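PDB 4QDY: conserved hypothetical protein from Streptococcus pneumoniae, which is of unknown function but carries two YbbR-like domains in tandem and assembles as a pair of chains. Local coordinates for residues 63-68 with 95-100; 153-158 with 166-171; 14-19 with 36-41; 133-138 with 184-189. All coordinates share one frame; numbering follows the deposited sequence.

Contact 1 (63-68 with 95-100)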
loop_
_atom_site.group_PDB
_atom_site.type_symbol
_atom_site.label_atom_id
_atom_site.label_comp_id
_atom_site.label_asym_id
_atom_site.label_seq_id
_atom_site.Cartn_x
_atom_site.Cartn_y
_atom_site.Cartn_z
ATOM N N ALA A 63 -4.503 10.685 7.308
ATOM C CA ALA A 63 -5.843 10.266 6.896
ATOM C C ALA A 63 -6.552 9.613 8.078
ATOM O O ALA A 63 -5.909 8.890 8.840
ATOM C CB ALA A 63 -5.763 9.314 5.709
ATOM N N ASP A 64 -7.850 9.897 8.265
ATOM C CA ASP A 64 -8.615 9.352 9.388
ATOM C C ASP A 64 -9.781 8.508 8.864
ATOM O O ASP A 64 -10.583 8.993 8.064
ATOM C CB ASP A 64 -9.117 10.497 10.293
ATOM C CG ASP A 64 -9.754 10.081 11.607
ATOM O OD1 ASP A 64 -9.623 8.898 11.988
ATOM O OD2 ASP A 64 -10.325 10.958 12.289
ATOM N N LEU A 65 -9.861 7.240 9.308
ATOM C CA LEU A 65 -10.898 6.300 8.865
ATOM C C LEU A 65 -11.851 5.886 10.003
ATOM O O LEU A 65 -12.748 5.070 9.765
ATOM C CB LEU A 65 -10.250 5.025 8.279
ATOM C CG LEU A 65 -9.259 5.149 7.115
ATOM C CD1 LEU A 65 -8.751 3.784 6.721
ATOM C CD2 LEU A 65 -9.888 5.807 5.898
ATOM N N THR A 66 -11.664 6.441 11.221
ATOM C CA THR A 66 -12.443 6.125 12.428
ATOM C C THR A 66 -13.961 6.344 12.232
ATOM O O THR A 66 -14.748 5.513 12.700
ATOM C CB THR A 66 -11.969 6.958 13.629
ATOM O OG1 THR A 66 -11.967 8.341 13.273
ATOM C CG2 THR A 66 -10.586 6.544 14.123
ATOM N N ASP A 67 -14.363 7.435 11.543
ATOM C CA ASP A 67 -15.771 7.766 11.292
ATOM C C ASP A 67 -16.422 6.759 10.332
ATOM O O ASP A 67 -17.548 6.323 10.579
ATOM C CB ASP A 67 -15.893 9.187 10.720
ATOM N N ALA A 68 -15.702 6.381 9.260
ATOM C CA ALA A 68 -16.156 5.448 8.228
ATOM C C ALA A 68 -16.317 4.021 8.769
ATOM O O ALA A 68 -15.694 3.650 9.769
ATOM C CB ALA A 68 -15.171 5.442 7.070
ATOM N N ILE A 95 -7.292 9.758 -1.151
ATOM C CA ILE A 95 -6.930 8.356 -1.404
ATOM C C ILE A 95 -8.198 7.494 -1.310
ATOM O O ILE A 95 -9.098 7.812 -0.534
ATOM C CB ILE A 95 -5.800 7.817 -0.468
ATOM C CG1 ILE A 95 -6.214 7.804 1.035
ATOM C CG2 ILE A 95 -4.479 8.573 -0.709
ATOM C CD1 ILE A 95 -5.278 7.038 1.999
ATOM N N THR A 96 -8.262 6.411 -2.103
ATOM C CA THR A 96 -9.396 5.478 -2.116
ATOM C C THR A 96 -9.040 4.282 -1.235
ATOM O O THR A 96 -8.043 3.607 -1.488
ATOM C CB THR A 96 -9.744 5.068 -3.555
ATOM O OG1 THR A 96 -9.972 6.248 -4.329
ATOM C CG2 THR A 96 -10.960 4.138 -3.630
ATOM N N VAL A 97 -9.847 4.032 -0.192
ATOM C CA VAL A 97 -9.589 2.949 0.754
ATOM C C VAL A 97 -10.773 1.965 0.779
ATOM O O VAL A 97 -11.927 2.389 0.878
ATOM C CB VAL A 97 -9.309 3.510 2.181
ATOM C CG1 VAL A 97 -8.955 2.395 3.156
ATOM C CG2 VAL A 97 -8.199 4.558 2.167
ATOM N N LYS A 98 -10.463 0.652 0.706
ATOM C CA LYS A 98 -11.423 -0.449 0.822
ATOM C C LYS A 98 -11.358 -0.970 2.256
ATOM O O LYS A 98 -10.440 -1.720 2.602
ATOM C CB LYS A 98 -11.149 -1.557 -0.218
ATOM C CG LYS A 98 -12.112 -2.747 -0.134
ATOM C CD LYS A 98 -11.694 -3.897 -1.039
ATOM C CE LYS A 98 -12.593 -5.099 -0.871
ATOM N NZ LYS A 98 -12.156 -6.235 -1.722
ATOM N N ILE A 99 -12.294 -0.523 3.102
ATOM C CA ILE A 99 -12.339 -0.926 4.507
ATOM C C ILE A 99 -13.211 -2.177 4.614
ATOM O O ILE A 99 -14.392 -2.143 4.270
ATOM C CB ILE A 99 -12.839 0.226 5.427
ATOM C CG1 ILE A 99 -12.064 1.542 5.153
ATOM C CG2 ILE A 99 -12.766 -0.187 6.910
ATOM C CD1 ILE A 99 -12.632 2.819 5.805
ATOM N N GLY A 100 -12.604 -3.270 5.054
ATOM C CA GLY A 100 -13.276 -4.549 5.246
ATOM C C GLY A 100 -13.026 -5.092 6.636
ATOM O O GLY A 100 -12.050 -4.698 7.280
#

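Contact 2 (153-158 with 166-171)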
loop_
_atom_site.group_PDB
_atom_site.type_symbol
_atom_site.label_atom_id
_atom_site.label_comp_id
_atom_site.label_asym_id
_atom_site.label_seq_id
_atom_site.Cartn_x
_atom_site.Cartn_y
_atom_site.Cartn_z
ATOM N N VAL A 153 7.435 -17.964 -4.035
ATOM C CA VAL A 153 8.084 -17.505 -5.263
ATOM C C VAL A 153 9.549 -17.083 -4.966
ATOM O O VAL A 153 9.816 -16.334 -4.024
ATOM C CB VAL A 153 7.267 -16.353 -5.937
ATOM C CG1 VAL A 153 6.958 -15.201 -4.978
ATOM C CG2 VAL A 153 7.923 -15.851 -7.221
ATOM N N LEU A 154 10.484 -17.599 -5.789
ATOM C CA LEU A 154 11.916 -17.300 -5.740
ATOM C C LEU A 154 12.155 -15.847 -6.183
ATOM O O LEU A 154 11.627 -15.462 -7.233
ATOM C CB LEU A 154 12.685 -18.298 -6.643
ATOM C CG LEU A 154 14.198 -18.090 -6.857
ATOM C CD1 LEU A 154 14.993 -18.359 -5.594
ATOM C CD2 LEU A 154 14.715 -19.001 -7.942
ATOM N N PRO A 155 12.926 -15.021 -5.421
ATOM C CA PRO A 155 13.158 -13.628 -5.848
ATOM C C PRO A 155 13.789 -13.558 -7.241
ATOM O O PRO A 155 14.643 -14.381 -7.576
ATOM C CB PRO A 155 14.109 -13.084 -4.776
ATOM C CG PRO A 155 13.863 -13.934 -3.587
ATOM C CD PRO A 155 13.610 -15.299 -4.142
ATOM N N THR A 156 13.330 -12.586 -8.055
ATOM C CA THR A 156 13.727 -12.347 -9.451
ATOM C C THR A 156 15.267 -12.253 -9.592
ATOM O O THR A 156 15.815 -12.765 -10.569
ATOM C CB THR A 156 13.054 -11.058 -9.958
ATOM O OG1 THR A 156 11.658 -11.106 -9.660
ATOM C CG2 THR A 156 13.247 -10.832 -11.453
ATOM N N SER A 157 15.946 -11.632 -8.606
ATOM C CA SER A 157 17.397 -11.440 -8.563
ATOM C C SER A 157 18.175 -12.757 -8.358
ATOM O O SER A 157 19.358 -12.817 -8.709
ATOM C CB SER A 157 17.758 -10.479 -7.433
ATOM O OG SER A 157 17.324 -10.964 -6.171
ATOM N N GLU A 158 17.533 -13.788 -7.773
ATOM C CA GLU A 158 18.172 -15.076 -7.478
ATOM C C GLU A 158 18.190 -16.004 -8.699
ATOM O O GLU A 158 17.273 -15.966 -9.523
ATOM C CB GLU A 158 17.456 -15.785 -6.315
ATOM C CG GLU A 158 17.457 -15.040 -4.984
ATOM C CD GLU A 158 18.783 -14.837 -4.272
ATOM O OE1 GLU A 158 19.760 -15.558 -4.581
ATOM O OE2 GLU A 158 18.822 -13.993 -3.348
ATOM N N GLY A 166 17.611 -20.641 0.760
ATOM C CA GLY A 166 17.383 -19.236 1.071
ATOM C C GLY A 166 15.937 -18.866 1.317
ATOM O O GLY A 166 15.021 -19.616 0.963
ATOM N N SER A 167 15.732 -17.687 1.924
ATOM C CA SER A 167 14.413 -17.158 2.244
ATOM C C SER A 167 13.728 -16.626 0.992
ATOM O O SER A 167 14.313 -15.836 0.241
ATOM C CB SER A 167 14.513 -16.062 3.299
ATOM O OG SER A 167 15.067 -16.572 4.500
ATOM N N VAL A 168 12.492 -17.091 0.758
ATOM C CA VAL A 168 11.663 -16.694 -0.381
ATOM C C VAL A 168 10.340 -16.114 0.161
ATOM O O VAL A 168 9.770 -16.690 1.093
ATOM C CB VAL A 168 11.419 -17.839 -1.410
ATOM C CG1 VAL A 168 12.713 -18.259 -2.099
ATOM C CG2 VAL A 168 10.717 -19.045 -0.784
ATOM N N PRO A 169 9.837 -14.984 -0.391
ATOM C CA PRO A 169 8.577 -14.421 0.128
ATOM C C PRO A 169 7.356 -15.278 -0.208
ATOM O O PRO A 169 7.360 -16.015 -1.196
ATOM C CB PRO A 169 8.481 -13.068 -0.578
ATOM C CG PRO A 169 9.261 -13.227 -1.826
ATOM C CD PRO A 169 10.387 -14.154 -1.484
ATOM N N LEU A 170 6.313 -15.172 0.627
ATOM C CA LEU A 170 5.048 -15.881 0.457
ATOM C C LEU A 170 3.975 -14.918 -0.046
ATOM O O LEU A 170 3.818 -13.831 0.511
ATOM C CB LEU A 170 4.610 -16.555 1.771
ATOM C CG LEU A 170 5.422 -17.780 2.217
ATOM C CD1 LEU A 170 5.234 -18.056 3.684
ATOM C CD2 LEU A 170 5.084 -19.011 1.388
ATOM N N GLN A 171 3.260 -15.314 -1.118
ATOM C CA GLN A 171 2.186 -14.533 -1.744
ATOM C C GLN A 171 0.889 -15.340 -1.842
ATOM O O GLN A 171 0.931 -16.548 -2.078
ATOM C CB GLN A 171 2.586 -14.056 -3.152
ATOM C CG GLN A 171 3.730 -13.048 -3.200
ATOM C CD GLN A 171 4.079 -12.635 -4.614
ATOM O OE1 GLN A 171 4.038 -13.428 -5.565
ATOM N NE2 GLN A 171 4.504 -11.394 -4.770
#

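Contact 3 (14-19 with 36-41)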
loop_
_atom_site.group_PDB
_atom_site.type_symbol
_atom_site.label_atom_id
_atom_site.label_comp_id
_atom_site.label_asym_id
_atom_site.label_seq_id
_atom_site.Cartn_x
_atom_site.Cartn_y
_atom_site.Cartn_z
ATOM N N THR A 14 9.052 13.792 -2.887
ATOM C CA THR A 14 8.590 12.452 -3.263
ATOM C C THR A 14 8.814 11.476 -2.099
ATOM O O THR A 14 9.576 11.784 -1.178
ATOM C CB THR A 14 9.289 11.957 -4.542
ATOM O OG1 THR A 14 10.706 11.967 -4.344
ATOM C CG2 THR A 14 8.915 12.774 -5.777
ATOM N N ASN A 15 8.134 10.304 -2.153
ATOM C CA ASN A 15 8.190 9.199 -1.187
ATOM C C ASN A 15 7.705 9.666 0.207
ATOM O O ASN A 15 8.381 9.427 1.216
ATOM C CB ASN A 15 9.622 8.612 -1.100
ATOM C CG ASN A 15 10.230 8.169 -2.414
ATOM O OD1 ASN A 15 9.597 8.182 -3.478
ATOM N ND2 ASN A 15 11.494 7.776 -2.367
ATOM N N VAL A 16 6.528 10.324 0.258
ATOM C CA VAL A 16 5.964 10.814 1.520
ATOM C C VAL A 16 4.934 9.777 2.016
ATOM O O VAL A 16 3.890 9.612 1.380
ATOM C CB VAL A 16 5.355 12.242 1.407
ATOM C CG1 VAL A 16 4.908 12.755 2.770
ATOM C CG2 VAL A 16 6.347 13.216 0.786
ATOM N N PRO A 17 5.209 9.053 3.125
ATOM C CA PRO A 17 4.239 8.046 3.593
ATOM C C PRO A 17 3.033 8.685 4.287
ATOM O O PRO A 17 3.174 9.723 4.934
ATOM C CB PRO A 17 5.052 7.194 4.570
ATOM C CG PRO A 17 6.126 8.090 5.064
ATOM C CD PRO A 17 6.406 9.105 3.992
ATOM N N ILE A 18 1.854 8.051 4.156
ATOM C CA ILE A 18 0.588 8.518 4.734
ATOM C C ILE A 18 0.379 7.875 6.109
ATOM O O ILE A 18 0.485 6.652 6.236
ATOM C CB ILE A 18 -0.613 8.210 3.788
ATOM C CG1 ILE A 18 -0.307 8.558 2.310
ATOM C CG2 ILE A 18 -1.898 8.891 4.291
ATOM C CD1 ILE A 18 -1.278 7.955 1.293
ATOM N N ASP A 19 0.057 8.694 7.128
ATOM C CA ASP A 19 -0.205 8.188 8.470
ATOM C C ASP A 19 -1.721 8.013 8.604
ATOM O O ASP A 19 -2.444 8.955 8.923
ATOM C CB ASP A 19 0.397 9.117 9.546
ATOM C CG ASP A 19 0.504 8.506 10.936
ATOM O OD1 ASP A 19 -0.504 7.939 11.421
ATOM O OD2 ASP A 19 1.575 8.650 11.565
ATOM N N VAL A 36 2.807 9.224 -1.177
ATOM C CA VAL A 36 2.358 10.352 -2.000
ATOM C C VAL A 36 3.519 11.333 -2.229
ATOM O O VAL A 36 4.607 11.161 -1.676
ATOM C CB VAL A 36 1.136 11.093 -1.371
ATOM C CG1 VAL A 36 -0.111 10.219 -1.359
ATOM C CG2 VAL A 36 1.445 11.636 0.026
ATOM N N SER A 37 3.269 12.364 -3.044
ATOM C CA SER A 37 4.192 13.467 -3.294
ATOM C C SER A 37 3.584 14.739 -2.724
ATOM O O SER A 37 2.362 14.892 -2.749
ATOM C CB SER A 37 4.519 13.607 -4.777
ATOM O OG SER A 37 5.291 12.505 -5.225
ATOM N N VAL A 38 4.410 15.618 -2.147
ATOM C CA VAL A 38 3.914 16.853 -1.541
ATOM C C VAL A 38 4.584 18.035 -2.242
ATOM O O VAL A 38 5.814 18.134 -2.260
ATOM C CB VAL A 38 4.129 16.886 0.003
ATOM C CG1 VAL A 38 3.666 18.211 0.604
ATOM C CG2 VAL A 38 3.412 15.723 0.682
ATOM N N VAL A 39 3.763 18.923 -2.822
ATOM C CA VAL A 39 4.254 20.117 -3.505
ATOM C C VAL A 39 4.389 21.222 -2.455
ATOM O O VAL A 39 3.382 21.685 -1.914
ATOM C CB VAL A 39 3.357 20.541 -4.706
ATOM C CG1 VAL A 39 3.971 21.718 -5.461
ATOM C CG2 VAL A 39 3.106 19.374 -5.658
ATOM N N LEU A 40 5.630 21.613 -2.139
ATOM C CA LEU A 40 5.890 22.676 -1.168
ATOM C C LEU A 40 6.179 23.992 -1.888
ATOM O O LEU A 40 6.832 23.982 -2.930
ATOM C CB LEU A 40 7.052 22.320 -0.221
ATOM C CG LEU A 40 6.914 21.111 0.709
ATOM C CD1 LEU A 40 8.156 20.955 1.554
ATOM C CD2 LEU A 40 5.731 21.252 1.646
ATOM N N THR A 41 5.676 25.120 -1.346
ATOM C CA THR A 41 5.880 26.458 -1.916
ATOM C C THR A 41 6.148 27.452 -0.773
ATOM O O THR A 41 5.432 27.456 0.231
ATOM C CB THR A 41 4.670 26.884 -2.785
ATOM O OG1 THR A 41 4.334 25.840 -3.704
ATOM C CG2 THR A 41 4.917 28.182 -3.555
#

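Contact 4 (133-138 with 184-189)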
loop_
_atom_site.group_PDB
_atom_site.type_symbol
_atom_site.label_atom_id
_atom_site.label_comp_id
_atom_site.label_asym_id
_atom_site.label_seq_id
_atom_site.Cartn_x
_atom_site.Cartn_y
_atom_site.Cartn_z
ATOM N N LYS A 133 4.884 -25.545 6.432
ATOM C CA LYS A 133 3.814 -26.422 5.951
ATOM C C LYS A 133 2.424 -25.825 6.235
ATOM O O LYS A 133 1.442 -26.263 5.631
ATOM C CB LYS A 133 3.932 -27.817 6.596
ATOM C CG LYS A 133 4.807 -28.824 5.827
ATOM C CD LYS A 133 6.303 -28.494 5.710
ATOM C CE LYS A 133 7.014 -29.543 4.889
ATOM N NZ LYS A 133 8.470 -29.274 4.769
ATOM N N GLU A 134 2.352 -24.813 7.116
ATOM C CA GLU A 134 1.116 -24.117 7.478
ATOM C C GLU A 134 1.385 -22.617 7.612
ATOM O O GLU A 134 2.380 -22.230 8.231
ATOM C CB GLU A 134 0.545 -24.692 8.788
ATOM C CG GLU A 134 -0.819 -24.145 9.180
ATOM C CD GLU A 134 -1.272 -24.509 10.581
ATOM O OE1 GLU A 134 -0.493 -24.287 11.537
ATOM O OE2 GLU A 134 -2.445 -24.918 10.734
ATOM N N VAL A 135 0.514 -21.775 7.027
ATOM C CA VAL A 135 0.648 -20.314 7.101
ATOM C C VAL A 135 -0.713 -19.689 7.450
ATOM O O VAL A 135 -1.761 -20.257 7.139
ATOM C CB VAL A 135 1.242 -19.649 5.819
ATOM C CG1 VAL A 135 2.693 -20.055 5.595
ATOM C CG2 VAL A 135 0.394 -19.911 4.575
ATOM N N SER A 136 -0.675 -18.522 8.108
ATOM C CA SER A 136 -1.855 -17.743 8.475
ATOM C C SER A 136 -1.983 -16.544 7.554
ATOM O O SER A 136 -0.992 -15.861 7.290
ATOM C CB SER A 136 -1.788 -17.304 9.933
ATOM O OG SER A 136 -2.890 -16.486 10.291
ATOM N N ILE A 137 -3.196 -16.295 7.052
ATOM C CA ILE A 137 -3.449 -15.187 6.143
ATOM C C ILE A 137 -4.467 -14.246 6.783
ATOM O O ILE A 137 -5.519 -14.692 7.234
ATOM C CB ILE A 137 -3.919 -15.657 4.725
ATOM C CG1 ILE A 137 -2.961 -16.681 4.063
ATOM C CG2 ILE A 137 -4.139 -14.475 3.797
ATOM C CD1 ILE A 137 -3.130 -18.155 4.459
ATOM N N THR A 138 -4.147 -12.948 6.807
ATOM C CA THR A 138 -5.012 -11.897 7.334
ATOM C C THR A 138 -5.404 -10.981 6.168
ATOM O O THR A 138 -4.534 -10.544 5.410
ATOM C CB THR A 138 -4.313 -11.145 8.481
ATOM O OG1 THR A 138 -3.844 -12.085 9.452
ATOM C CG2 THR A 138 -5.222 -10.125 9.149
ATOM N N ILE A 184 0.433 -12.296 5.139
ATOM C CA ILE A 184 0.726 -13.701 5.430
ATOM C C ILE A 184 1.725 -13.786 6.588
ATOM O O ILE A 184 2.672 -13.001 6.648
ATOM C CB ILE A 184 1.255 -14.419 4.158
ATOM C CG1 ILE A 184 0.296 -14.170 2.966
ATOM C CG2 ILE A 184 1.476 -15.930 4.406
ATOM C CD1 ILE A 184 0.739 -14.651 1.663
ATOM N N THR A 185 1.492 -14.737 7.511
ATOM C CA THR A 185 2.350 -14.984 8.668
ATOM C C THR A 185 2.685 -16.497 8.701
ATOM O O THR A 185 1.771 -17.315 8.840
ATOM C CB THR A 185 1.692 -14.478 9.959
ATOM O OG1 THR A 185 1.307 -13.116 9.778
ATOM C CG2 THR A 185 2.610 -14.593 11.168
ATOM N N PRO A 186 3.971 -16.898 8.545
ATOM C CA PRO A 186 5.169 -16.057 8.338
ATOM C C PRO A 186 5.130 -15.348 6.983
ATOM O O PRO A 186 4.459 -15.823 6.062
ATOM C CB PRO A 186 6.321 -17.070 8.417
ATOM C CG PRO A 186 5.710 -18.370 7.994
ATOM C CD PRO A 186 4.320 -18.333 8.561
ATOM N N PHE A 187 5.810 -14.193 6.874
ATOM C CA PHE A 187 5.847 -13.395 5.644
ATOM C C PHE A 187 6.733 -14.066 4.577
ATOM O O PHE A 187 6.556 -13.794 3.386
ATOM C CB PHE A 187 6.332 -11.960 5.919
ATOM C CG PHE A 187 7.597 -11.822 6.734
ATOM C CD1 PHE A 187 8.845 -11.853 6.123
ATOM C CD2 PHE A 187 7.539 -11.608 8.105
ATOM C CE1 PHE A 187 10.013 -11.722 6.878
ATOM C CE2 PHE A 187 8.706 -11.461 8.858
ATOM C CZ PHE A 187 9.936 -11.518 8.240
ATOM N N ASP A 188 7.666 -14.942 4.999
ATOM C CA ASP A 188 8.553 -15.677 4.099
ATOM C C ASP A 188 8.829 -17.088 4.660
ATOM O O ASP A 188 8.390 -17.417 5.766
ATOM C CB ASP A 188 9.872 -14.907 3.855
ATOM C CG ASP A 188 10.765 -14.628 5.055
ATOM O OD1 ASP A 188 10.362 -14.960 6.195
ATOM O OD2 ASP A 188 11.854 -14.050 4.859
ATOM N N THR A 189 9.542 -17.917 3.880
ATOM C CA THR A 189 9.884 -19.297 4.234
ATOM C C THR A 189 11.240 -19.670 3.617
ATOM O O THR A 189 11.676 -19.025 2.664
ATOM C CB THR A 189 8.760 -20.250 3.762
ATOM O OG1 THR A 189 9.031 -21.574 4.218
ATOM C CG2 THR A 189 8.552 -20.231 2.244
#

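Contact 1 (63-68 with 95-100)
Leu65 and Ile99 carry most of this contact, which is apolar throughout: no hydrogen bond joins the two segments. CD1 of Ile99 touches Ala68 CB at 3.9 Å and packs on Leu65 through CB, CD1 and CD2 of the leucine, each at 4.1 Å. Leu65 CD1 also lies 3.8 Å from Val97 CG1, and the leucine side chain runs obliquely to both the valine and the isoleucine. Leu65 CG stands anti to its carbonyl carbon (chi1 -57°); beyond it CD1 touches both Val97 and Ile99, while CD2 meets Ile99. Farther back, Ala63 CB meets Ile95 CD1 more loosely, at 4.4 Å.

The side-chain hydrogen bonds lie within 63-68. Asp64 OD1 accepts from Thr66 N, forming an Asx turn, and also lies 2.7 Å from Thr66 OG1; both partners reach the oxygen from the same face of the carboxylate plane, well above it. The turn bends the chain just after strand 60-64 ends.

Along strand 87-113 every second residue, Ile95, Val97 and Ile99, faces segment 63-68 across the interior of the first YbbR-like domain. Ile29 of strand 27-30 touches Leu65, Val97 and Ile99, while Val75 of strand 71-80 packs on Leu65 and Ile95, and Ile20 of strand 9-21 flanks Leu65.

Contact 2 (153-158 with 166-171)
Val153 and Pro155 lie against Val168 and Pro169 in a beta hairpin with a long connection, formed by the consecutive antiparallel strands 149-153 and 164-173 of the second YbbR-like domain. Here the chain leaves strand 149-153 and enters a type I beta turn that starts at Pro155 and is closed by a bond from Glu158 N to Pro155 O.

In the close-packed part, Val153 O sits against Val168 CB and Pro169 CD, 3.4 Å from each. Val168 CG1, anti to the carbonyl carbon (chi1 -66°), touches Pro155 CD at 3.7 Å and Leu154 CA at 3.8 Å; the proline ring and the valine side chain cross at about a right angle. The two prolines meet obliquely, Pro155 CG against Pro169 CD at 4.1 Å. Leu154 CB points away; its side chain packs on Ile114, Ile160 and Tyr164 and shares Met191 with Val168.

The turn residues Thr156 and Ser157 make no contact with 166-171; Thr156 OG1 is hydrogen-bonded to Thr72 N of the second subunit. The Gln171 end is looser and partly exposed, with that same Thr72 packing against it. One weak bond, Val153 N to Pro169 O, spans 3.4 Å, and Gln171 OE1 lies 3.5 Å from Val153 CG1.

Contact 3 (14-19 with 36-41)
Val16 turns its isopropyl group across that of Val38 at about a right angle, and CG2 of Val38 touches both methyls of Val16, each at 3.9 Å. With Val16 CG1 anti to the backbone N (chi1 -174°) and CG2 anti to the carbonyl carbon, Val38 CG2 rests against the CB, CG1 and CG2 of Val16. A second right-angled crossing brings Ile18 against Val36. Ile18 CD1 comes to 3.7 Å from Val36 CG1, so the tip of the isoleucine, rather than its base, makes the closest approach. The other methyl of Val36, CG2, lies beside Val16 CB at 4.2 Å.

The backbones hold these groups in place through one antiparallel hydrogen-bonded pair. Val16 N gives a bond of 2.9 Å to Val36 O, and Val36 N returns one of 2.8 Å to Val16 O. Only Val16 and Val36 form a bridge between these segments; the chain turns a corner at Asn15, and before it Val13 pairs with Val38. Strands 16-19 and 36-41 run at 104° to each other. Also before the corner, Thr14 CG2 rests 3.7 Å from Ser37 OG.

Asn15 ND2 is hydrogen-bonded to Tyr22 O of the second subunit. Within the chain, Val61 of strand 60-64 packs on Val16 and Val36, Phe59 covers Val16 and Val38, and Ile95 and Pro92 of strand 87-113 touch Ile18 and Val36 respectively.

Contact 4 (133-138 with 184-189)
Val135 lays its two methyls over Ile184 of the facing strand and Pro186 of the turn after it: CG1 meets Pro186 CD at 3.8 Å and CG2 lies near Ile184 CG2. The valine and the proline ring cross at about a right angle, whereas the valine runs obliquely to the isoleucine. CG1 is anti to the carbonyl carbon (chi1 -66°), which directs it to the proline, and the valine CB itself is 4.0 Å from Ile184 CG2. On the same face, Ile137 CG1 and Ile184 CG1 make a looser apolar contact at 4.3 Å.

Two backbone hydrogen bonds bind Ser136 and Thr185, an antiparallel hydrogen-bonded pair. Ser136 N donates to Thr185 O at 2.8 Å, and Thr185 N donates to Ser136 O at 2.7 Å. The latter oxygen also receives a CA-H...O contact from Ile184 CA, at 3.3 Å. The side chains of this pair point to the face away from Ile137 and Ile184; there Ser136 OG forms a weak hydrogen bond with Gln104 OE1.

On the buried face, Ile150 of strand 149-153 packs on Val135 and Ile137, and Leu170 adds to the cover of Val135. Strand 183-196 pairs antiparallel with 135-138 up to Thr185, is broken at cis-Pro186, and then pairs with 164-173, Thr189 with Val168, so that one strand joins two neighbours in the mixed sheet of the YbbR-like domain.

In the fold
The contacts fall into two pairs, one in each YbbR-like domain. In the first, contacts 1 and 3 have centres 19 Å apart and touch directly: Ala63 N lies 3.1 Å from Asp19 O, a probable hydrogen bond, and Ile95 CG2 packs on Ile18 CD1. In the second, contacts 2 and 4 are closer, with centres 14 Å apart, and neighbouring strands 164-173 and 183-196 join them through Val168 N and Thr189 O at 2.8 Å. No contact of one pair touches one of the other; contacts 1 and 4 come nearest, about 9 Å between closest atoms, and strand 87-113 pairs with strand 135-138. All four contacts reach the second subunit, and Thr96 of contact 1 packs on Pro169 of contact 2 in the other chain.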